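Local coordinates for encapsulated ferritin-like protein (Haliangium ochraceum, PDB 5N5F), which oxidises ferrous to ferric iron inside an encapsulin nanocompartment as a ferritin-like cargo ferroxidase, this chain being its decamer-forming N-terminal part, at residues T27-L32 against H64-L69. Numbering follows the deposited sequence.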
loop_
_atom_site.group_PDB
_atom_site.type_symbol
_atom_site.label_atom_id
_atom_site.label_comp_id
_atom_site.label_asym_id
_atom_site.label_seq_id
_atom_site.Cartn_x
_atom_site.Cartn_y
_atom_site.Cartn_z
ATOM N N THR B 27 3.958 -7.434 -17.214
ATOM C CA THR B 27 3.380 -6.655 -18.303
ATOM C C THR B 27 2.000 -7.179 -18.671
ATOM O O THR B 27 1.047 -6.403 -18.820
ATOM C CB THR B 27 4.310 -6.677 -19.519
ATOM O OG1 THR B 27 5.595 -6.156 -19.152
ATOM C CG2 THR B 27 3.738 -5.831 -20.655
ATOM N N LEU B 28 1.872 -8.498 -18.828
ATOM C CA LEU B 28 0.561 -9.087 -19.076
ATOM C C LEU B 28 -0.414 -8.716 -17.967
ATOM O O LEU B 28 -1.561 -8.343 -18.236
ATOM C CB LEU B 28 0.686 -10.608 -19.205
ATOM C CG LEU B 28 -0.614 -11.408 -19.321
ATOM C CD1 LEU B 28 -1.501 -10.868 -20.435
ATOM C CD2 LEU B 28 -0.310 -12.879 -19.556
ATOM N N ILE B 29 0.033 -8.799 -16.713
ATOM C CA ILE B 29 -0.820 -8.427 -15.585
ATOM C C ILE B 29 -1.265 -6.973 -15.709
ATOM O O ILE B 29 -2.451 -6.652 -15.564
ATOM C CB ILE B 29 -0.085 -8.688 -14.258
ATOM C CG1 ILE B 29 -0.063 -10.193 -13.966
ATOM C CG2 ILE B 29 -0.742 -7.932 -13.102
ATOM C CD1 ILE B 29 0.911 -10.599 -12.885
ATOM N N GLU B 30 -0.321 -6.071 -15.981
ATOM C CA GLU B 30 -0.670 -4.656 -16.074
ATOM C C GLU B 30 -1.657 -4.405 -17.206
ATOM O O GLU B 30 -2.568 -3.578 -17.077
ATOM C CB GLU B 30 0.592 -3.817 -16.269
ATOM C CG GLU B 30 1.503 -3.792 -15.056
ATOM C CD GLU B 30 2.871 -3.228 -15.374
ATOM O OE1 GLU B 30 3.053 -2.708 -16.495
ATOM O OE2 GLU B 30 3.764 -3.310 -14.506
ATOM N N GLU B 31 -1.492 -5.110 -18.327
ATOM C CA GLU B 31 -2.415 -4.937 -19.441
ATOM C C GLU B 31 -3.798 -5.478 -19.098
ATOM O O GLU B 31 -4.813 -4.860 -19.438
ATOM C CB GLU B 31 -1.845 -5.605 -20.692
ATOM C CG GLU B 31 -0.653 -4.843 -21.275
ATOM C CD GLU B 31 0.307 -5.719 -22.059
ATOM O OE1 GLU B 31 0.195 -6.962 -21.983
ATOM O OE2 GLU B 31 1.188 -5.157 -22.748
ATOM N N LEU B 32 -3.862 -6.618 -18.405
ATOM C CA LEU B 32 -5.157 -7.147 -17.989
ATOM C C LEU B 32 -5.843 -6.226 -16.985
ATOM O O LEU B 32 -7.075 -6.134 -16.970
ATOM C CB LEU B 32 -4.990 -8.547 -17.397
ATOM C CG LEU B 32 -4.547 -9.632 -18.389
ATOM C CD1 LEU B 32 -4.245 -10.917 -17.655
ATOM C CD2 LEU B 32 -5.610 -9.865 -19.455
ATOM N N HIS B 64 -2.414 -6.041 -26.656
ATOM C CA HIS B 64 -1.097 -6.069 -26.033
ATOM C C HIS B 64 -0.946 -7.289 -25.134
ATOM O O HIS B 64 0.111 -7.929 -25.118
ATOM C CB HIS B 64 -0.869 -4.780 -25.244
ATOM C CG HIS B 64 -0.823 -3.551 -26.097
ATOM N ND1 HIS B 64 -0.638 -2.288 -25.575
ATOM C CD2 HIS B 64 -0.936 -3.391 -27.436
ATOM C CE1 HIS B 64 -0.638 -1.404 -26.556
ATOM N NE2 HIS B 64 -0.817 -2.047 -27.695
ATOM N N ALA B 65 -2.001 -7.628 -24.387
ATOM C CA ALA B 65 -1.960 -8.784 -23.498
ATOM C C ALA B 65 -1.730 -10.074 -24.275
ATOM O O ALA B 65 -0.932 -10.923 -23.863
ATOM C CB ALA B 65 -3.262 -8.870 -22.704
ATOM N N MET B 66 -2.425 -10.242 -25.403
ATOM C CA MET B 66 -2.306 -11.476 -26.169
ATOM C C MET B 66 -0.990 -11.539 -26.936
ATOM O O MET B 66 -0.479 -12.636 -27.192
ATOM C CB MET B 66 -3.495 -11.615 -27.118
ATOM C CG MET B 66 -4.845 -11.678 -26.403
ATOM S SD MET B 66 -4.989 -13.040 -25.216
ATOM C CE MET B 66 -4.519 -12.247 -23.678
ATOM N N MET B 67 -0.426 -10.387 -27.305
ATOM C CA MET B 67 0.932 -10.370 -27.839
ATOM C C MET B 67 1.922 -10.860 -26.793
ATOM O O MET B 67 2.769 -11.719 -27.071
ATOM C CB MET B 67 1.306 -8.960 -28.298
ATOM C CG MET B 67 0.600 -8.496 -29.560
ATOM S SD MET B 67 0.769 -6.719 -29.858
ATOM C CE MET B 67 2.541 -6.572 -30.023
ATOM N N THR B 68 1.825 -10.323 -25.573
ATOM C CA THR B 68 2.709 -10.749 -24.496
ATOM C C THR B 68 2.507 -12.225 -24.171
ATOM O O THR B 68 3.476 -12.955 -23.933
ATOM C CB THR B 68 2.465 -9.895 -23.252
ATOM O OG1 THR B 68 2.601 -8.501 -23.579
ATOM C CG2 THR B 68 3.453 -10.255 -22.157
ATOM N N LEU B 69 1.254 -12.680 -24.149
ATOM C CA LEU B 69 0.981 -14.069 -23.796
ATOM C C LEU B 69 1.590 -15.016 -24.820
ATOM O O LEU B 69 2.132 -16.067 -24.458
ATOM C CB LEU B 69 -0.527 -14.293 -23.673
ATOM C CG LEU B 69 -0.998 -15.709 -23.322
ATOM C CD1 LEU B 69 -0.376 -16.227 -22.021
ATOM C CD2 LEU B 69 -2.515 -15.737 -23.226
#
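Leu28 presses on Ala65: Leu28 CD1 sits 3.5 Å from Ala65 CB, the one carbon pair closer than usual van der Waals contact. Their CA atoms are the nearest, 5.1 Å apart, consistent with the small alanine. CG of Leu28, anti to the backbone N (chi1 174°), turns CD1 onto Ala65 and CD2 toward Leu69; Leu32 CD2 closes on the same alanine methyl. Packing is looser at Leu28 CD2 to Leu69 CD1, 4.2 Å, and Thr27 CG2 to Thr68 OG1, 4.1 Å, yet all touching residues are buried, neither side open to solvent. Extended Glu31 lays its carboxylate over the His64-Ala65 backbone, tilted 57° to the imidazole, Glu31 OE2 3.3 Å from His64 CB. Thr68 OG1 lies 3.3 Å from Glu31 OE1 and 3.0 Å from His64 O, so its proton may serve either. Replacing Glu31 by an alanine removes the carboxylate and would probably leave Thr68 OG1 to the His64 carbonyl and weaken the presumed iron site. Glu61 of the same chain lies beside Glu31; in a third subunit, Glu61 packs on His64 and Glu60 is hydrogen-bonded to His64 NE2. The contact joins antiparallel helices 16-44 and 48-75 of the encapsulated ferritin fold, with helix 77-86 against Leu69 and a second subunit's Leu28 against Leu32.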